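Local coordinates for putative alpha KG dependent 2,4-D dioxygenase (Burkholderia xenovorans, PDB 5J92), which binds iron(II) and probably acts as a 2-oxoglutarate-dependent dioxygenase of the TfdA family, oxidising a substrate that is not established, at residues H122-Y127 / L269-R274; R207-S212 / D265-M270. One frame throughout, in Å; residues are numbered along the deposited sequence.

Contact 1 (H122-Y127 / L269-R274); sequences HSDASY and LMHRGR. With FE2 (Fe (II) ion), chain E.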
ATOM      1  N   HIS A 122       2.422  -9.894  -5.363  1.00 14.69           N
ATOM      2  CA  HIS A 122       2.438 -10.200  -6.791  1.00 16.40           C
ATOM      3  C   HIS A 122       1.900 -11.611  -7.021  1.00 14.92           C
ATOM      4  O   HIS A 122       1.735 -12.397  -6.088  1.00 14.64           O
ATOM      5  CB  HIS A 122       3.857 -10.036  -7.348  1.00 14.08           C
ATOM      6  CG  HIS A 122       4.837 -10.976  -6.735  1.00 17.43           C
ATOM      7  ND1 HIS A 122       5.274 -10.842  -5.432  1.00 20.24           N
ATOM      8  CD2 HIS A 122       5.439 -12.085  -7.226  1.00 20.20           C
ATOM      9  CE1 HIS A 122       6.112 -11.823  -5.147  1.00 17.72           C
ATOM     10  NE2 HIS A 122       6.232 -12.590  -6.217  1.00 21.90           N
ATOM     11  N   SER A 123       1.597 -11.912  -8.281  1.00 15.83           N
ATOM     12  CA  SER A 123       1.260 -13.256  -8.742  1.00 15.94           C
ATOM     13  C   SER A 123       2.324 -13.690  -9.747  1.00 15.21           C
ATOM     14  O   SER A 123       2.645 -12.933 -10.670  1.00 17.69           O
ATOM     15  CB  SER A 123      -0.131 -13.295  -9.383  1.00 17.97           C
ATOM     16  OG  SER A 123      -0.487 -14.621  -9.769  1.00 19.08           O
ATOM     17  N   ASP A 124       2.890 -14.884  -9.548  1.00 15.19           N
ATOM     18  CA  ASP A 124       4.099 -15.294 -10.271  1.00 16.03           C
ATOM     19  C   ASP A 124       3.926 -15.254 -11.783  1.00 17.26           C
ATOM     20  O   ASP A 124       2.993 -15.847 -12.331  1.00 20.06           O
ATOM     21  CB  ASP A 124       4.526 -16.694  -9.844  1.00 22.67           C
ATOM     22  CG  ASP A 124       5.194 -16.685  -8.489  1.00 29.77           C
ATOM     23  OD1 ASP A 124       5.398 -15.555  -8.001  1.00 32.44           O
ATOM     24  OD2 ASP A 124       5.506 -17.770  -7.933  1.00 26.47           O
ATOM     25  N   ALA A 125       4.876 -14.594 -12.455  1.00 16.41           N
ATOM     26  CA  ALA A 125       4.963 -14.542 -13.916  1.00 18.37           C
ATOM     27  C   ALA A 125       3.695 -13.994 -14.572  1.00 18.21           C
ATOM     28  O   ALA A 125       3.436 -14.263 -15.762  1.00 18.56           O
ATOM     29  CB  ALA A 125       5.317 -15.915 -14.508  1.00 17.69           C
ATOM     30  N   SER A 126       2.913 -13.196 -13.842  1.00 20.01           N
ATOM     31  CA  SER A 126       1.779 -12.517 -14.460  1.00 20.78           C
ATOM     32  C   SER A 126       2.239 -11.550 -15.543  1.00 20.78           C
ATOM     33  O   SER A 126       1.420 -11.108 -16.356  1.00 22.21           O
ATOM     34  CB  SER A 126       0.949 -11.777 -13.401  1.00 19.89           C
ATOM     35  OG  SER A 126       1.608 -10.622 -12.898  1.00 16.34           O
ATOM     36  N   TYR A 127       3.529 -11.195 -15.552  1.00 18.54           N
ATOM     37  CA  TYR A 127       4.109 -10.353 -16.588  1.00 21.73           C
ATOM     38  C   TYR A 127       4.391 -11.108 -17.882  1.00 22.43           C
ATOM     39  O   TYR A 127       4.906 -10.503 -18.825  1.00 19.05           O
ATOM     40  CB  TYR A 127       5.401  -9.698 -16.085  1.00 20.62           C
ATOM     41  CG  TYR A 127       6.449 -10.670 -15.589  1.00 19.87           C
ATOM     42  CD1 TYR A 127       7.360 -11.249 -16.467  1.00 22.03           C
ATOM     43  CD2 TYR A 127       6.551 -10.985 -14.239  1.00 20.77           C
ATOM     44  CE1 TYR A 127       8.320 -12.137 -16.019  1.00 21.30           C
ATOM     45  CE2 TYR A 127       7.510 -11.875 -13.780  1.00 22.44           C
ATOM     46  CZ  TYR A 127       8.397 -12.437 -14.676  1.00 22.98           C
ATOM     47  OH  TYR A 127       9.364 -13.308 -14.231  1.00 27.03           O
ATOM     48  N   LEU A 269      -4.370 -16.103  -6.242  1.00 15.13           N
ATOM     49  CA  LEU A 269      -3.686 -15.474  -5.126  1.00 14.47           C
ATOM     50  C   LEU A 269      -2.749 -14.379  -5.591  1.00 14.54           C
ATOM     51  O   LEU A 269      -2.366 -14.299  -6.759  1.00 15.11           O
ATOM     52  CB  LEU A 269      -2.843 -16.482  -4.329  1.00 17.95           C
ATOM     53  CG  LEU A 269      -3.578 -17.647  -3.690  1.00 18.21           C
ATOM     54  CD1 LEU A 269      -2.609 -18.753  -3.421  1.00 14.69           C
ATOM     55  CD2 LEU A 269      -4.219 -17.137  -2.387  1.00 15.01           C
ATOM     56  N   MET A 270      -2.382 -13.552  -4.623  1.00 14.09           N
ATOM     57  CA  MET A 270      -1.139 -12.814  -4.612  1.00 16.84           C
ATOM     58  C   MET A 270      -0.367 -13.325  -3.407  1.00 15.87           C
ATOM     59  O   MET A 270      -0.948 -13.895  -2.469  1.00 13.73           O
ATOM     60  CB  MET A 270      -1.366 -11.299  -4.507  1.00 14.08           C
ATOM     61  CG  MET A 270      -1.708 -10.613  -5.834  1.00 14.99           C
ATOM     62  SD  MET A 270      -1.559  -8.825  -5.750  1.00 15.00           S
ATOM     63  CE  MET A 270      -2.581  -8.453  -4.339  1.00 16.15           C
ATOM     64  N   HIS A 271       0.944 -13.154  -3.446  1.00 14.53           N
ATOM     65  CA  HIS A 271       1.745 -13.524  -2.287  1.00 16.41           C
ATOM     66  C   HIS A 271       2.911 -12.555  -2.181  1.00 17.49           C
ATOM     67  O   HIS A 271       3.230 -11.824  -3.121  1.00 15.46           O
ATOM     68  CB  HIS A 271       2.255 -14.957  -2.386  1.00 16.98           C
ATOM     69  CG  HIS A 271       3.287 -15.133  -3.449  1.00 20.45           C
ATOM     70  ND1 HIS A 271       2.966 -15.237  -4.787  1.00 20.55           N
ATOM     71  CD2 HIS A 271       4.637 -15.176  -3.379  1.00 20.67           C
ATOM     72  CE1 HIS A 271       4.076 -15.346  -5.493  1.00 21.50           C
ATOM     73  NE2 HIS A 271       5.101 -15.320  -4.661  1.00 23.30           N
ATOM     74  N   ARG A 272       3.564 -12.574  -1.026  1.00 15.32           N
ATOM     75  CA  ARG A 272       4.743 -11.748  -0.834  1.00 20.62           C
ATOM     76  C   ARG A 272       5.566 -12.359   0.280  1.00 22.63           C
ATOM     77  O   ARG A 272       5.024 -13.025   1.163  1.00 18.96           O
ATOM     78  CB  ARG A 272       4.381 -10.295  -0.487  1.00 15.87           C
ATOM     79  CG  ARG A 272       3.781 -10.129   0.916  1.00 18.02           C
ATOM     80  CD  ARG A 272       3.457  -8.670   1.260  1.00 15.44           C
ATOM     81  NE  ARG A 272       2.942  -8.564   2.631  1.00 15.21           N
ATOM     82  CZ  ARG A 272       2.827  -7.421   3.304  1.00 21.25           C
ATOM     83  NH1 ARG A 272       3.182  -6.293   2.725  1.00 18.49           N
ATOM     84  NH2 ARG A 272       2.373  -7.410   4.563  1.00 21.05           N
ATOM     85  N   GLY A 273       6.876 -12.113   0.231  1.00 17.60           N
ATOM     86  CA  GLY A 273       7.755 -12.481   1.321  1.00 18.38           C
ATOM     87  C   GLY A 273       7.916 -11.331   2.298  1.00 21.10           C
ATOM     88  O   GLY A 273       7.764 -10.168   1.943  1.00 23.51           O
ATOM     89  N   ARG A 274       8.168 -11.676   3.545  1.00 19.08           N
ATOM     90  CA  ARG A 274       8.390 -10.705   4.599  1.00 19.63           C
ATOM     91  C   ARG A 274       9.850 -10.712   5.011  1.00 21.57           C
ATOM     92  O   ARG A 274      10.481 -11.773   5.002  1.00 23.63           O
ATOM     93  CB  ARG A 274       7.511 -11.008   5.824  1.00 20.45           C
ATOM     94  CG  ARG A 274       5.999 -10.997   5.521  1.00 20.09           C
ATOM     95  CD  ARG A 274       5.498  -9.579   5.243  1.00 18.43           C
ATOM     96  NE  ARG A 274       5.684  -8.737   6.417  1.00 19.36           N
ATOM     97  CZ  ARG A 274       6.100  -7.479   6.380  1.00 20.93           C
ATOM     98  NH1 ARG A 274       6.398  -6.916   5.218  1.00 22.45           N
ATOM     99  NH2 ARG A 274       6.249  -6.795   7.507  1.00 20.55           N
TER
HETATM  100 FE   FE2 E 401       6.953 -14.942  -6.203  0.74 46.21          FE
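H122, D124 and H271 meet at one iron(II) ion. NE2 of H122 and OD1 of D124 each bind it at 2.5 Å. NE2 of H271 completes the set, 2.4 Å from the metal. Sharing the metal brings the two imidazoles close without a stack: their planes are turned 52° apart and the rings meet obliquely, NE2 of H122 lying 3.3 Å from NE2 of H271. Where D124 and H271 both bind the iron, the carboxylate plane stands almost perpendicular to the imidazole ring.

Behind the metal, the backbones of the two histidines form a single antiparallel, hydrogen-bonded bridge. N of H122 donates to O of H271, and N of H271 donates to O of H122 at 2.9 Å. Both histidines hold CG between the backbone N and the carbonyl carbon (chi1 63° in H122, 69° in H271), a choice that puts both rings on the iron side of this bridge. O of H122 also takes a CA-H...O contact from CA of M270 at 3.3 Å, and the M270 side chain packs beside the H122 backbone.

Further out, R120 O accepts from ND1 of H122, which fixes the ring's rotation and would leave NE2 for the metal. OD2, the carboxylate oxygen of D124 that does not bind iron, is hydrogen-bonded to OG of S135. O of N266 accepts from OG of S123, and OD1 of N266 from N of D124, while a type II turn from S123 to S126 carries the chain away from the metal. The whole is the HxD...H facial triad of the iron(II), 2-oxoglutarate-dependent dioxygenases of the cupin clan.

Contact 2 (R207-S212 / D265-M270); sequences RTHPIS and DNRALM
OD2 of D265 is gripped from both faces of its carboxylate. From one side comes NE2 of H209, 2.6 Å from OD2, with the acceptor close to the imidazole plane; from the opposite side comes NH2 of R267, at 3.0 Å. The other oxygen, OD1, has two donors of its own. NE of R267 reaches its syn lone pair at 2.8 Å, and the backbone N of R267 meets it from above the carboxylate plane, closing an Asx turn. The arginine thus holds the acid side-on, one nitrogen to each oxygen, and four donors surround the buried carboxylate, which would probably keep it ionised.

H209 meets D265 tip to tip. Its CG is anti to the backbone N (chi1 -162°), and the far edge of the ring is tied back to its own loop: ND1 accepts from N of I211 at 3.0 Å, and more weakly from N of S212. With both nitrogens engaged the ring's rotation is set. The NE2-CE1 side of the imidazole stands over one face of the R267 guanidinium, steeply tilted to it, with NE2 of H209 3.6 Å from NE of R267. P210 covers part of that guanidinium as well, its CG 3.6 Å from NH1 of R267, and CD1 of I211 comes across near NH2.

At the other end, R207 bends at chi3 (70°) and turns one face of its guanidinium to CB of R267, with NH2 nearest to CA of R267. A water in the guanidinium plane accepts from R207 NH2 and donates to O of N266, both at 2.9 Å. Y218 makes a cation-pi contact with R207. The contact joins the end of strand 201-208 to the connection between strands 261-265 and 269-273, with Y134 of strand 132-139 packing against I211, D265 and R267, and helix 35-47 against I211.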
ATOM      1  N   ARG A 207     -10.906 -13.220 -13.315  1.00 12.73           N
ATOM      2  CA  ARG A 207     -10.607 -14.588 -13.701  1.00 17.32           C
ATOM      3  C   ARG A 207     -11.705 -15.537 -13.252  1.00 20.90           C
ATOM      4  O   ARG A 207     -12.412 -15.287 -12.275  1.00 22.64           O
ATOM      5  CB  ARG A 207      -9.284 -15.052 -13.082  1.00 19.83           C
ATOM      6  CG  ARG A 207      -8.216 -13.974 -12.981  1.00 19.42           C
ATOM      7  CD  ARG A 207      -6.879 -14.605 -12.650  1.00 20.26           C
ATOM      8  NE  ARG A 207      -6.394 -15.361 -13.799  1.00 22.39           N
ATOM      9  CZ  ARG A 207      -5.182 -15.900 -13.908  1.00 22.77           C
ATOM     10  NH1 ARG A 207      -4.861 -16.557 -15.014  1.00 28.40           N
ATOM     11  NH2 ARG A 207      -4.297 -15.780 -12.932  1.00 16.22           N
ATOM     12  N   THR A 208     -11.803 -16.663 -13.956  1.00 20.10           N
ATOM     13  CA  THR A 208     -12.645 -17.776 -13.543  1.00 21.91           C
ATOM     14  C   THR A 208     -11.774 -19.016 -13.415  1.00 19.93           C
ATOM     15  O   THR A 208     -11.153 -19.449 -14.390  1.00 22.16           O
ATOM     16  CB  THR A 208     -13.785 -18.015 -14.527  1.00 21.69           C
ATOM     17  OG1 THR A 208     -14.595 -16.839 -14.596  1.00 22.30           O
ATOM     18  CG2 THR A 208     -14.628 -19.187 -14.060  1.00 24.48           C
ATOM     19  N   HIS A 209     -11.731 -19.576 -12.224  1.00 15.45           N
ATOM     20  CA  HIS A 209     -10.821 -20.678 -11.962  1.00 18.37           C
ATOM     21  C   HIS A 209     -11.312 -21.949 -12.649  1.00 23.94           C
ATOM     22  O   HIS A 209     -12.504 -22.266 -12.587  1.00 25.21           O
ATOM     23  CB  HIS A 209     -10.682 -20.915 -10.456  1.00 17.44           C
ATOM     24  CG  HIS A 209      -9.475 -21.716 -10.095  1.00 18.70           C
ATOM     25  ND1 HIS A 209      -9.452 -23.093 -10.151  1.00 19.40           N
ATOM     26  CD2 HIS A 209      -8.233 -21.331  -9.718  1.00 18.85           C
ATOM     27  CE1 HIS A 209      -8.249 -23.524  -9.812  1.00 19.60           C
ATOM     28  NE2 HIS A 209      -7.488 -22.473  -9.551  1.00 20.81           N
ATOM     29  N   PRO A 210     -10.420 -22.698 -13.305  1.00 25.24           N
ATOM     30  CA  PRO A 210     -10.863 -23.887 -14.052  1.00 28.53           C
ATOM     31  C   PRO A 210     -11.256 -25.070 -13.175  1.00 27.23           C
ATOM     32  O   PRO A 210     -12.038 -25.912 -13.629  1.00 25.64           O
ATOM     33  CB  PRO A 210      -9.647 -24.229 -14.924  1.00 27.36           C
ATOM     34  CG  PRO A 210      -8.480 -23.619 -14.236  1.00 26.35           C
ATOM     35  CD  PRO A 210      -8.962 -22.489 -13.371  1.00 24.40           C
ATOM     36  N   ILE A 211     -10.773 -25.152 -11.939  1.00 24.73           N
ATOM     37  CA  ILE A 211     -11.132 -26.262 -11.052  1.00 26.96           C
ATOM     38  C   ILE A 211     -12.382 -25.944 -10.250  1.00 25.42           C
ATOM     39  O   ILE A 211     -13.320 -26.743 -10.201  1.00 27.49           O
ATOM     40  CB  ILE A 211      -9.950 -26.606 -10.114  1.00 27.34           C
ATOM     41  CG1 ILE A 211      -8.725 -27.054 -10.910  1.00 27.65           C
ATOM     42  CG2 ILE A 211     -10.352 -27.682  -9.077  1.00 29.28           C
ATOM     43  CD1 ILE A 211      -7.485 -27.279 -10.041  1.00 24.25           C
ATOM     44  N   SER A 212     -12.414 -24.779  -9.602  1.00 24.65           N
ATOM     45  CA  SER A 212     -13.482 -24.447  -8.666  1.00 24.85           C
ATOM     46  C   SER A 212     -14.586 -23.584  -9.256  1.00 24.19           C
ATOM     47  O   SER A 212     -15.633 -23.440  -8.618  1.00 23.52           O
ATOM     48  CB  SER A 212     -12.917 -23.711  -7.449  1.00 23.51           C
ATOM     49  OG  SER A 212     -12.395 -22.466  -7.857  1.00 26.15           O
ATOM     50  N   ASP A 265      -1.493 -21.743  -5.624  1.00 14.61           N
ATOM     51  CA  ASP A 265      -2.111 -21.562  -6.939  1.00 16.39           C
ATOM     52  C   ASP A 265      -2.102 -20.070  -7.264  1.00 12.01           C
ATOM     53  O   ASP A 265      -2.883 -19.293  -6.713  1.00 13.81           O
ATOM     54  CB  ASP A 265      -3.515 -22.164  -6.928  1.00 15.56           C
ATOM     55  CG  ASP A 265      -4.161 -22.224  -8.316  1.00 19.68           C
ATOM     56  OD1 ASP A 265      -3.670 -21.544  -9.247  1.00 18.89           O
ATOM     57  OD2 ASP A 265      -5.155 -22.976  -8.470  1.00 20.79           O
ATOM     58  N   ASN A 266      -1.195 -19.660  -8.156  1.00 17.86           N
ATOM     59  CA  ASN A 266      -1.116 -18.260  -8.555  1.00 17.16           C
ATOM     60  C   ASN A 266      -2.379 -17.769  -9.255  1.00 17.31           C
ATOM     61  O   ASN A 266      -2.594 -16.555  -9.340  1.00 17.00           O
ATOM     62  CB  ASN A 266       0.106 -18.042  -9.451  1.00 17.95           C
ATOM     63  CG  ASN A 266       1.411 -18.252  -8.705  1.00 17.80           C
ATOM     64  OD1 ASN A 266       1.850 -17.372  -7.986  1.00 17.31           O
ATOM     65  ND2 ASN A 266       2.025 -19.418  -8.868  1.00 18.46           N
ATOM     66  N   ARG A 267      -3.225 -18.678  -9.744  1.00 21.15           N
ATOM     67  CA  ARG A 267      -4.456 -18.294 -10.430  1.00 21.35           C
ATOM     68  C   ARG A 267      -5.505 -17.724  -9.490  1.00 23.10           C
ATOM     69  O   ARG A 267      -6.500 -17.181  -9.974  1.00 17.99           O
ATOM     70  CB  ARG A 267      -5.042 -19.500 -11.172  1.00 20.58           C
ATOM     71  CG  ARG A 267      -4.086 -20.116 -12.186  1.00 21.44           C
ATOM     72  CD  ARG A 267      -4.594 -21.445 -12.715  1.00 23.63           C
ATOM     73  NE  ARG A 267      -4.615 -22.487 -11.689  1.00 21.17           N
ATOM     74  CZ  ARG A 267      -4.847 -23.769 -11.947  1.00 23.84           C
ATOM     75  NH1 ARG A 267      -5.076 -24.157 -13.201  1.00 25.23           N
ATOM     76  NH2 ARG A 267      -4.849 -24.660 -10.961  1.00 22.76           N
ATOM     77  N   ALA A 268      -5.300 -17.829  -8.167  1.00 16.77           N
ATOM     78  CA  ALA A 268      -6.263 -17.358  -7.184  1.00 16.17           C
ATOM     79  C   ALA A 268      -5.649 -16.448  -6.128  1.00 19.47           C
ATOM     80  O   ALA A 268      -6.346 -16.065  -5.185  1.00 14.78           O
ATOM     81  CB  ALA A 268      -6.932 -18.549  -6.477  1.00 16.28           C
ATOM     82  N   LEU A 269      -4.370 -16.103  -6.242  1.00 15.13           N
ATOM     83  CA  LEU A 269      -3.686 -15.474  -5.126  1.00 14.47           C
ATOM     84  C   LEU A 269      -2.749 -14.379  -5.591  1.00 14.54           C
ATOM     85  O   LEU A 269      -2.366 -14.299  -6.759  1.00 15.11           O
ATOM     86  CB  LEU A 269      -2.843 -16.482  -4.329  1.00 17.95           C
ATOM     87  CG  LEU A 269      -3.578 -17.647  -3.690  1.00 18.21           C
ATOM     88  CD1 LEU A 269      -2.609 -18.753  -3.421  1.00 14.69           C
ATOM     89  CD2 LEU A 269      -4.219 -17.137  -2.387  1.00 15.01           C
ATOM     90  N   MET A 270      -2.382 -13.552  -4.623  1.00 14.09           N
ATOM     91  CA  MET A 270      -1.139 -12.814  -4.612  1.00 16.84           C
ATOM     92  C   MET A 270      -0.367 -13.325  -3.407  1.00 15.87           C
ATOM     93  O   MET A 270      -0.948 -13.895  -2.469  1.00 13.73           O
ATOM     94  CB  MET A 270      -1.366 -11.299  -4.507  1.00 14.08           C
ATOM     95  CG  MET A 270      -1.708 -10.613  -5.834  1.00 14.99           C
ATOM     96  SD  MET A 270      -1.559  -8.825  -5.750  1.00 15.00           S
ATOM     97  CE  MET A 270      -2.581  -8.453  -4.339  1.00 16.15           C
TER
HETATM   98  O   HOH W   1      -4.491 -14.626 -10.240  1.00 15.96           O

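Both contacts are largely buried, but contact 1 lies nearer the middle of the chain, whereas contact 2 reaches a more exposed margin at P210. They share L269 and M270 at the start of strand 269-273: one uses the strand itself, the other mainly the turn leading into it. Contact 1 is built on metal coordination and paired backbones, contact 2 on one buried carboxylate gripped by a histidine and an arginine, and on a bridging water. N266 of contact 2 reaches the loop of contact 1. The turn that meets 207-212 thus also adjoins the loop that supplies two iron ligands.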